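Local coordinates for deoxyribodipyrimidine photo-lyase (Oryza sativa Japonica Group, PDB 3UMV), which repairs ultraviolet-damaged DNA, using light and a bound FAD to split cyclobutane pyrimidine dimers back into separate pyrimidines, at residues 84-89 with 421-426; 239-244 with 388-393. One frame throughout, in Å; residues are numbered along the deposited sequence.

Contact 1: residues 84-89 with 421-426; sequences SARRRQ and NDKYEI. With FAD (flavin-adenine dinucleotide), chain I.
Q89 bends at chi2 (83°) with CG beside its own backbone N, folding its carboxamide back, while R88 leaves with CG anti to the backbone N. The pairing joins the alpha/beta photolyase domain to the FAD-binding helices, and illustrates how side chains at one helix start can serve the carbonyls at another helix's end. The Q89 amide works on both sides. OE1 accepts from R86 N at 3.0 Å, so the side chain turns back onto the N-cap residue of helix 87-106. NE2 donates to E425 O at 3.0 Å and to K423 O at 3.1 Å, standing well above both carbonyl planes although each oxygen lies close to the amide plane. Three bonds thus settle the flip of the amide. R88 NH1 reaches Y424 O at 2.8 Å, in the carbonyl plane on a lone pair and fairly straight (162°), while R88 NE and NH2 hold P237 O and V386 O. The extended K423 chain is sandwiched between flat groups: its CG lies 3.8 Å above the R86 guanidinium plane and, on the other side, over the Y424 ring. E234 bridges R86 NE and K423 NZ, which also pairs with E369, so the like charges are probably offset. Toward the flavin, N421 ND2 donates to FAD O4 at 2.9 Å and to D422 OD1, which also accepts from R429 N.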
loop_
_atom_site.group_PDB
_atom_site.type_symbol
_atom_site.label_atom_id
_atom_site.label_comp_id
_atom_site.label_asym_id
_atom_site.label_seq_id
_atom_site.Cartn_x
_atom_site.Cartn_y
_atom_site.Cartn_z
ATOM N N SER A 84 -9.194 -4.106 -9.644
ATOM C CA SER A 84 -9.989 -5.313 -9.420
ATOM C C SER A 84 -10.089 -5.740 -7.949
ATOM O O SER A 84 -10.076 -6.935 -7.642
ATOM C CB SER A 84 -9.468 -6.472 -10.278
ATOM O OG SER A 84 -9.434 -6.110 -11.648
ATOM N N ALA A 85 -10.210 -4.767 -7.050
ATOM C CA ALA A 85 -10.497 -5.064 -5.656
ATOM C C ALA A 85 -11.659 -6.053 -5.563
ATOM O O ALA A 85 -12.624 -5.974 -6.331
ATOM C CB ALA A 85 -10.827 -3.786 -4.900
ATOM N N ARG A 86 -11.537 -6.987 -4.626
ATOM C CA ARG A 86 -12.545 -8.011 -4.387
ATOM C C ARG A 86 -13.243 -7.689 -3.072
ATOM O O ARG A 86 -12.887 -6.726 -2.397
ATOM C CB ARG A 86 -11.901 -9.398 -4.292
ATOM C CG ARG A 86 -10.923 -9.774 -5.407
ATOM C CD ARG A 86 -11.507 -9.550 -6.779
ATOM N NE ARG A 86 -10.940 -10.451 -7.788
ATOM C CZ ARG A 86 -9.710 -10.349 -8.295
ATOM N NH1 ARG A 86 -8.890 -9.399 -7.879
ATOM N NH2 ARG A 86 -9.294 -11.206 -9.221
ATOM N N ARG A 87 -14.220 -8.510 -2.699
ATOM C CA ARG A 87 -14.969 -8.295 -1.462
ATOM C C ARG A 87 -14.054 -8.019 -0.280
ATOM O O ARG A 87 -14.292 -7.086 0.487
ATOM C CB ARG A 87 -15.844 -9.509 -1.143
ATOM C CG ARG A 87 -16.376 -9.517 0.274
ATOM C CD ARG A 87 -17.337 -10.691 0.514
ATOM N NE ARG A 87 -18.512 -10.631 -0.344
ATOM C CZ ARG A 87 -19.656 -10.036 0.002
ATOM N NH1 ARG A 87 -19.767 -9.451 1.189
ATOM N NH2 ARG A 87 -20.681 -10.016 -0.836
ATOM N N ARG A 88 -13.029 -8.855 -0.132
ATOM C CA ARG A 88 -12.052 -8.756 0.950
ATOM C C ARG A 88 -11.474 -7.362 1.100
ATOM O O ARG A 88 -11.407 -6.832 2.207
ATOM C CB ARG A 88 -10.902 -9.747 0.720
ATOM C CG ARG A 88 -9.739 -9.616 1.713
ATOM C CD ARG A 88 -8.772 -10.805 1.618
ATOM N NE ARG A 88 -9.397 -12.033 2.103
ATOM C CZ ARG A 88 -8.915 -13.258 1.921
ATOM N NH1 ARG A 88 -7.788 -13.457 1.266
ATOM N NH2 ARG A 88 -9.577 -14.297 2.408
ATOM N N GLN A 89 -11.027 -6.783 -0.007
ATOM C CA GLN A 89 -10.395 -5.469 0.041
ATOM C C GLN A 89 -11.399 -4.328 0.102
ATOM O O GLN A 89 -11.159 -3.316 0.780
ATOM C CB GLN A 89 -9.448 -5.273 -1.145
ATOM C CG GLN A 89 -8.276 -6.262 -1.173
ATOM C CD GLN A 89 -8.650 -7.605 -1.792
ATOM O OE1 GLN A 89 -9.751 -7.773 -2.350
ATOM N NE2 GLN A 89 -7.742 -8.576 -1.687
ATOM N N ASN A 421 -1.546 -12.245 -5.862
ATOM C CA ASN A 421 -1.248 -11.299 -4.796
ATOM C C ASN A 421 -2.350 -10.238 -4.673
ATOM O O ASN A 421 -2.860 -9.954 -3.592
ATOM C CB ASN A 421 0.115 -10.661 -5.084
ATOM C CG ASN A 421 0.555 -9.688 -4.002
ATOM O OD1 ASN A 421 1.247 -10.074 -3.058
ATOM N ND2 ASN A 421 0.156 -8.423 -4.136
ATOM N N ASP A 422 -2.722 -9.661 -5.803
ATOM C CA ASP A 422 -3.757 -8.631 -5.820
ATOM C C ASP A 422 -5.150 -9.181 -5.512
ATOM O O ASP A 422 -5.983 -8.478 -4.951
ATOM C CB ASP A 422 -3.734 -7.914 -7.171
ATOM C CG ASP A 422 -2.536 -6.972 -7.318
ATOM O OD1 ASP A 422 -1.645 -6.936 -6.430
ATOM O OD2 ASP A 422 -2.508 -6.229 -8.313
ATOM N N LYS A 423 -5.409 -10.437 -5.873
ATOM C CA LYS A 423 -6.707 -11.028 -5.587
ATOM C C LYS A 423 -6.920 -11.295 -4.092
ATOM O O LYS A 423 -7.979 -10.999 -3.554
ATOM C CB LYS A 423 -6.891 -12.327 -6.381
ATOM C CG LYS A 423 -8.163 -13.070 -6.074
ATOM C CD LYS A 423 -8.406 -14.145 -7.118
ATOM C CE LYS A 423 -9.811 -14.709 -7.001
ATOM N NZ LYS A 423 -10.096 -15.738 -8.055
ATOM N N TYR A 424 -5.908 -11.861 -3.443
ATOM C CA TYR A 424 -6.054 -12.412 -2.101
ATOM C C TYR A 424 -5.474 -11.592 -0.947
ATOM O O TYR A 424 -5.975 -11.672 0.184
ATOM C CB TYR A 424 -5.451 -13.826 -2.073
ATOM C CG TYR A 424 -6.285 -14.821 -2.865
ATOM C CD1 TYR A 424 -5.847 -15.334 -4.081
ATOM C CD2 TYR A 424 -7.520 -15.217 -2.400
ATOM C CE1 TYR A 424 -6.621 -16.257 -4.796
ATOM C CE2 TYR A 424 -8.297 -16.130 -3.106
ATOM C CZ TYR A 424 -7.846 -16.631 -4.300
ATOM O OH TYR A 424 -8.625 -17.533 -4.987
ATOM N N GLU A 425 -4.400 -10.847 -1.194
ATOM C CA GLU A 425 -3.755 -10.125 -0.100
ATOM C C GLU A 425 -4.552 -8.888 0.323
ATOM O O GLU A 425 -5.044 -8.121 -0.502
ATOM C CB GLU A 425 -2.316 -9.725 -0.457
ATOM C CG GLU A 425 -1.393 -10.857 -0.800
ATOM C CD GLU A 425 -0.808 -11.574 0.416
ATOM O OE1 GLU A 425 0.189 -12.296 0.245
ATOM O OE2 GLU A 425 -1.329 -11.407 1.535
ATOM N N ILE A 426 -4.672 -8.697 1.629
ATOM C CA ILE A 426 -5.330 -7.511 2.150
ATOM C C ILE A 426 -4.485 -6.263 1.897
ATOM O O ILE A 426 -5.015 -5.163 1.804
ATOM C CB ILE A 426 -5.662 -7.677 3.649
ATOM C CG1 ILE A 426 -6.564 -6.530 4.119
ATOM C CG2 ILE A 426 -4.388 -7.818 4.492
ATOM C CD1 ILE A 426 -7.823 -6.413 3.317
HETATM P PA FAD I . 6.746 -6.324 8.806
HETATM O O1A FAD I . 7.909 -7.265 8.726
HETATM O O2A FAD I . 6.260 -6.048 10.202
HETATM O O5B FAD I . 7.150 -4.969 8.056
HETATM C C5B FAD I . 6.656 -3.711 8.463
HETATM C C4B FAD I . 6.393 -2.834 7.235
HETATM O O4B FAD I . 7.562 -2.651 6.451
HETATM C C3B FAD I . 5.395 -3.472 6.288
HETATM O O3B FAD I . 4.069 -3.226 6.690
HETATM C C2B FAD I . 5.721 -2.767 5.004
HETATM O O2B FAD I . 5.197 -1.453 5.039
HETATM C C1B FAD I . 7.222 -2.651 5.082
HETATM N N9A FAD I . 7.875 -3.773 4.388
HETATM C C8A FAD I . 8.305 -4.957 4.926
HETATM N N7A FAD I . 8.854 -5.687 3.926
HETATM C C5A FAD I . 8.763 -4.986 2.761
HETATM C C6A FAD I . 9.153 -5.229 1.438
HETATM N N6A FAD I . 9.849 -6.312 1.093
HETATM N N1A FAD I . 8.913 -4.281 0.468
HETATM C C2A FAD I . 8.301 -3.095 0.803
HETATM N N3A FAD I . 7.913 -2.858 2.104
HETATM C C4A FAD I . 8.154 -3.783 3.060
HETATM N N1 FAD I . 3.867 -5.733 0.711
HETATM C C2 FAD I . 2.687 -5.048 0.690
HETATM O O2 FAD I . 2.560 -4.105 1.472
HETATM N N3 FAD I . 1.688 -5.395 -0.202
HETATM C C4 FAD I . 1.862 -6.454 -1.075
HETATM O O4 FAD I . 0.965 -6.764 -1.867
HETATM C C4X FAD I . 3.071 -7.138 -1.053
HETATM N N5 FAD I . 3.302 -8.208 -1.886
HETATM C C5X FAD I . 4.517 -8.863 -1.864
HETATM C C6 FAD I . 4.754 -9.931 -2.739
HETATM C C7 FAD I . 5.982 -10.600 -2.716
HETATM C C7M FAD I . 6.216 -11.736 -3.677
HETATM C C8 FAD I . 6.963 -10.197 -1.805
HETATM C C8M FAD I . 8.297 -10.878 -1.729
HETATM C C9 FAD I . 6.712 -9.148 -0.937
HETATM C C9A FAD I . 5.500 -8.483 -0.967
HETATM N N10 FAD I . 5.258 -7.441 -0.095
HETATM C C10 FAD I . 4.056 -6.779 -0.157
HETATM C "C1'" FAD I . 6.299 -6.980 0.916
HETATM C "C2'" FAD I . 6.199 -7.690 2.303
HETATM O "O2'" FAD I . 6.100 -9.117 2.230
HETATM C "C3'" FAD I . 5.040 -7.187 3.183
HETATM O "O3'" FAD I . 5.079 -5.785 3.239
HETATM C "C4'" FAD I . 5.085 -7.727 4.614
HETATM O "O4'" FAD I . 5.041 -9.141 4.592
HETATM C "C5'" FAD I . 3.900 -7.141 5.380
HETATM O "O5'" FAD I . 3.650 -7.739 6.630
HETATM P P FAD I . 3.951 -6.907 7.969
HETATM O O1P FAD I . 3.301 -5.539 7.911
HETATM O O2P FAD I . 3.507 -7.713 9.163
HETATM O O3P FAD I . 5.559 -6.890 7.846
HETATM O O HOH W 1 -10.267 -13.890 -10.272
HETATM O O HOH W 2 -8.373 -7.961 -5.544
#

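Contact 2: residues 239-244 with 388-393. With URE (urea), chain J; FAD (flavin-adenine dinucleotide), chain I; EDO (1,2-ethanediol), chain C.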
loop_
_atom_site.group_PDB
_atom_site.type_symbol
_atom_site.label_atom_id
_atom_site.label_comp_id
_atom_site.label_asym_id
_atom_site.label_seq_id
_atom_site.Cartn_x
_atom_site.Cartn_y
_atom_site.Cartn_z
ATOM N N ILE A 239 -11.414 -10.484 5.889
ATOM C CA ILE A 239 -10.627 -11.029 6.987
ATOM C C ILE A 239 -11.336 -10.759 8.313
ATOM O O ILE A 239 -12.065 -9.773 8.453
ATOM C CB ILE A 239 -9.189 -10.462 7.045
ATOM C CG1 ILE A 239 -9.208 -8.964 7.323
ATOM C CG2 ILE A 239 -8.417 -10.776 5.761
ATOM C CD1 ILE A 239 -7.832 -8.355 7.374
ATOM N N ASP A 240 -11.103 -11.632 9.284
ATOM C CA ASP A 240 -11.765 -11.521 10.576
ATOM C C ASP A 240 -10.790 -11.258 11.716
ATOM O O ASP A 240 -11.205 -11.070 12.855
ATOM C CB ASP A 240 -12.555 -12.799 10.873
ATOM C CG ASP A 240 -11.657 -14.018 11.045
ATOM O OD1 ASP A 240 -10.591 -14.086 10.393
ATOM O OD2 ASP A 240 -12.024 -14.919 11.833
ATOM N N TRP A 241 -9.497 -11.247 11.416
ATOM C CA TRP A 241 -8.489 -11.192 12.473
ATOM C C TRP A 241 -7.977 -9.789 12.809
ATOM O O TRP A 241 -7.217 -9.619 13.758
ATOM C CB TRP A 241 -7.329 -12.126 12.148
ATOM C CG TRP A 241 -6.827 -11.970 10.753
ATOM C CD1 TRP A 241 -7.235 -12.672 9.653
ATOM C CD2 TRP A 241 -5.824 -11.056 10.300
ATOM N NE1 TRP A 241 -6.544 -12.249 8.543
ATOM C CE2 TRP A 241 -5.669 -11.263 8.913
ATOM C CE3 TRP A 241 -5.035 -10.086 10.932
ATOM C CZ2 TRP A 241 -4.763 -10.535 8.146
ATOM C CZ3 TRP A 241 -4.136 -9.362 10.166
ATOM C CH2 TRP A 241 -4.009 -9.591 8.789
ATOM N N CYS A 242 -8.364 -8.785 12.031
ATOM C CA CYS A 242 -8.165 -7.402 12.468
ATOM C C CYS A 242 -9.225 -6.477 11.888
ATOM O O CYS A 242 -9.812 -6.764 10.839
ATOM C CB CYS A 242 -6.751 -6.880 12.164
ATOM S SG CYS A 242 -6.490 -6.255 10.489
ATOM N N GLU A 243 -9.460 -5.377 12.593
ATOM C CA GLU A 243 -10.488 -4.407 12.240
ATOM C C GLU A 243 -9.854 -3.261 11.461
ATOM O O GLU A 243 -8.749 -2.836 11.775
ATOM C CB GLU A 243 -11.121 -3.853 13.515
ATOM C CG GLU A 243 -12.618 -3.619 13.426
ATOM C CD GLU A 243 -13.426 -4.875 13.697
ATOM O OE1 GLU A 243 -14.543 -4.752 14.245
ATOM O OE2 GLU A 243 -12.950 -5.983 13.365
ATOM N N PRO A 244 -10.557 -2.746 10.443
ATOM C CA PRO A 244 -9.967 -1.633 9.696
ATOM C C PRO A 244 -10.133 -0.280 10.381
ATOM O O PRO A 244 -11.031 -0.107 11.210
ATOM C CB PRO A 244 -10.756 -1.635 8.387
ATOM C CG PRO A 244 -12.095 -2.207 8.766
ATOM C CD PRO A 244 -11.800 -3.246 9.826
ATOM N N HIS A 388 -6.248 -16.632 5.019
ATOM C CA HIS A 388 -5.906 -15.644 6.037
ATOM C C HIS A 388 -5.827 -14.227 5.446
ATOM O O HIS A 388 -6.114 -13.258 6.135
ATOM C CB HIS A 388 -4.585 -16.035 6.715
ATOM C CG HIS A 388 -4.203 -15.180 7.884
ATOM N ND1 HIS A 388 -3.056 -14.416 7.899
ATOM C CD2 HIS A 388 -4.788 -15.001 9.092
ATOM C CE1 HIS A 388 -2.964 -13.786 9.056
ATOM N NE2 HIS A 388 -4.001 -14.127 9.798
ATOM N N GLY A 389 -5.432 -14.107 4.180
ATOM C CA GLY A 389 -5.324 -12.800 3.547
ATOM C C GLY A 389 -4.008 -12.061 3.764
ATOM O O GLY A 389 -3.855 -10.898 3.379
ATOM N N LYS A 390 -3.034 -12.723 4.369
ATOM C CA LYS A 390 -1.732 -12.102 4.560
ATOM C C LYS A 390 -0.702 -13.215 4.677
ATOM O O LYS A 390 -0.589 -13.861 5.717
ATOM C CB LYS A 390 -1.735 -11.201 5.805
ATOM C CG LYS A 390 -0.447 -10.406 6.027
ATOM C CD LYS A 390 -0.553 -9.471 7.243
ATOM C CE LYS A 390 0.762 -8.756 7.548
ATOM N NZ LYS A 390 1.835 -9.688 8.074
ATOM N N MET A 391 0.014 -13.468 3.591
ATOM C CA MET A 391 1.017 -14.531 3.578
ATOM C C MET A 391 2.244 -14.023 4.308
ATOM O O MET A 391 2.579 -12.848 4.200
ATOM C CB MET A 391 1.403 -14.896 2.152
ATOM C CG MET A 391 2.383 -16.057 2.061
ATOM S SD MET A 391 3.037 -16.313 0.394
ATOM C CE MET A 391 1.524 -16.339 -0.565
ATOM N N HIS A 392 2.905 -14.901 5.059
ATOM C CA HIS A 392 4.082 -14.506 5.799
ATOM C C HIS A 392 5.161 -13.946 4.872
ATOM O O HIS A 392 5.446 -14.522 3.813
ATOM C CB HIS A 392 4.643 -15.687 6.592
ATOM C CG HIS A 392 5.827 -15.319 7.416
ATOM N ND1 HIS A 392 5.722 -14.959 8.742
ATOM C CD2 HIS A 392 7.141 -15.228 7.102
ATOM C CE1 HIS A 392 6.919 -14.660 9.210
ATOM N NE2 HIS A 392 7.799 -14.828 8.241
ATOM N N GLY A 393 5.760 -12.831 5.279
ATOM C CA GLY A 393 6.694 -12.101 4.434
ATOM C C GLY A 393 7.824 -12.940 3.869
ATOM O O GLY A 393 8.216 -12.784 2.704
HETATM C C URE J . 1.488 -13.577 8.873
HETATM O O URE J . 1.146 -14.261 7.908
HETATM N N1 URE J . 2.160 -14.112 9.868
HETATM N N2 URE J . 1.040 -12.352 8.987
HETATM P PA FAD I . 6.746 -6.324 8.806
HETATM O O1A FAD I . 7.909 -7.265 8.726
HETATM O O2A FAD I . 6.260 -6.048 10.202
HETATM O O5B FAD I . 7.150 -4.969 8.056
HETATM C C5B FAD I . 6.656 -3.711 8.463
HETATM C C4B FAD I . 6.393 -2.834 7.235
HETATM O O4B FAD I . 7.562 -2.651 6.451
HETATM C C3B FAD I . 5.395 -3.472 6.288
HETATM O O3B FAD I . 4.069 -3.226 6.690
HETATM C C2B FAD I . 5.721 -2.767 5.004
HETATM O O2B FAD I . 5.197 -1.453 5.039
HETATM C C1B FAD I . 7.222 -2.651 5.082
HETATM N N9A FAD I . 7.875 -3.773 4.388
HETATM C C8A FAD I . 8.305 -4.957 4.926
HETATM N N7A FAD I . 8.854 -5.687 3.926
HETATM C C5A FAD I . 8.763 -4.986 2.761
HETATM C C6A FAD I . 9.153 -5.229 1.438
HETATM N N6A FAD I . 9.849 -6.312 1.093
HETATM N N1A FAD I . 8.913 -4.281 0.468
HETATM C C2A FAD I . 8.301 -3.095 0.803
HETATM N N3A FAD I . 7.913 -2.858 2.104
HETATM C C4A FAD I . 8.154 -3.783 3.060
HETATM N N1 FAD I . 3.867 -5.733 0.711
HETATM C C2 FAD I . 2.687 -5.048 0.690
HETATM O O2 FAD I . 2.560 -4.105 1.472
HETATM N N3 FAD I . 1.688 -5.395 -0.202
HETATM C C4 FAD I . 1.862 -6.454 -1.075
HETATM O O4 FAD I . 0.965 -6.764 -1.867
HETATM C C4X FAD I . 3.071 -7.138 -1.053
HETATM N N5 FAD I . 3.302 -8.208 -1.886
HETATM C C5X FAD I . 4.517 -8.863 -1.864
HETATM C C6 FAD I . 4.754 -9.931 -2.739
HETATM C C7 FAD I . 5.982 -10.600 -2.716
HETATM C C7M FAD I . 6.216 -11.736 -3.677
HETATM C C8 FAD I . 6.963 -10.197 -1.805
HETATM C C8M FAD I . 8.297 -10.878 -1.729
HETATM C C9 FAD I . 6.712 -9.148 -0.937
HETATM C C9A FAD I . 5.500 -8.483 -0.967
HETATM N N10 FAD I . 5.258 -7.441 -0.095
HETATM C C10 FAD I . 4.056 -6.779 -0.157
HETATM C "C1'" FAD I . 6.299 -6.980 0.916
HETATM C "C2'" FAD I . 6.199 -7.690 2.303
HETATM O "O2'" FAD I . 6.100 -9.117 2.230
HETATM C "C3'" FAD I . 5.040 -7.187 3.183
HETATM O "O3'" FAD I . 5.079 -5.785 3.239
HETATM C "C4'" FAD I . 5.085 -7.727 4.614
HETATM O "O4'" FAD I . 5.041 -9.141 4.592
HETATM C "C5'" FAD I . 3.900 -7.141 5.380
HETATM O "O5'" FAD I . 3.650 -7.739 6.630
HETATM P P FAD I . 3.951 -6.907 7.969
HETATM O O1P FAD I . 3.301 -5.539 7.911
HETATM O O2P FAD I . 3.507 -7.713 9.163
HETATM O O3P FAD I . 5.559 -6.890 7.846
HETATM C C1 EDO C . -1.543 -11.225 11.155
HETATM O O1 EDO C . -1.193 -12.015 10.083
HETATM C C2 EDO C . -0.868 -10.049 11.323
HETATM O O2 EDO C . 0.416 -9.984 10.833
#
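I239 starts the contact by setting its CG2 3.4 Å from H388 O, while its CD1 lies over one face of the W241 indole, near the rim. The chain opposite has to be glycine: G389, where the backbone leaves helix 376-388, has a positive phi (85°), and a CB there would run into I239 CG2. W241 then carries most of the contact. Its CG takes the crowded position between the backbone N and the carbonyl carbon (chi1 48°), which turns the indole toward H388. NE1 donates to H388 O over a short 2.6 Å, close to the indole plane and in the plane of the carbonyl. The same histidine, with CG anti to its backbone N, stacks on the face of the indole away from I239 CD1. This is an offset stack, the imidazole centroid 3.8 Å from that of the five-membered ring of W241 and the planes only 16° apart. One residue is therefore gripped twice, at its carbonyl and across its ring, and a weak bond from H388 ND1 to K390 O steadies the imidazole. At the far end of the indole, CH2 rests 3.8 Å from K390 CD. From there K390 bends at its last torsion, and NZ donates to FAD O2P at 2.8 Å and FAD O5' at 3.0 Å. An alanine in place of W241 would remove the stack and the NE1 bond and would probably loosen H388 and the packing along the FAD-binding lysine. Farther along, C242 and P244 pack on F92 of helix 87-106, and E243 O bonds Y287 OH of helix 285-290, so the loop lies between these helices and the turn linking helices 376-388 and 393-405.

Overall arrangement
Both segments of contact 2 fall, in sequence, between the two segments of contact 1; the centres lie about 11 Å apart, and the two touch directly. I426 N meets G389 O at 2.9 Å, while the E425 carboxylate receives M391 N. Contact 1 is the more deeply buried and joins the ends of two helices through buried amide and guanidinium groups. Contact 2 is only partly buried, joins two loops, and relies on aromatic stacking with one short hydrogen bond. Helix 87-106 serves both, its start in contact 1 and F92 beside contact 2. Each also reaches FAD, contact 1 at the flavin carbonyl and contact 2 at the phosphate.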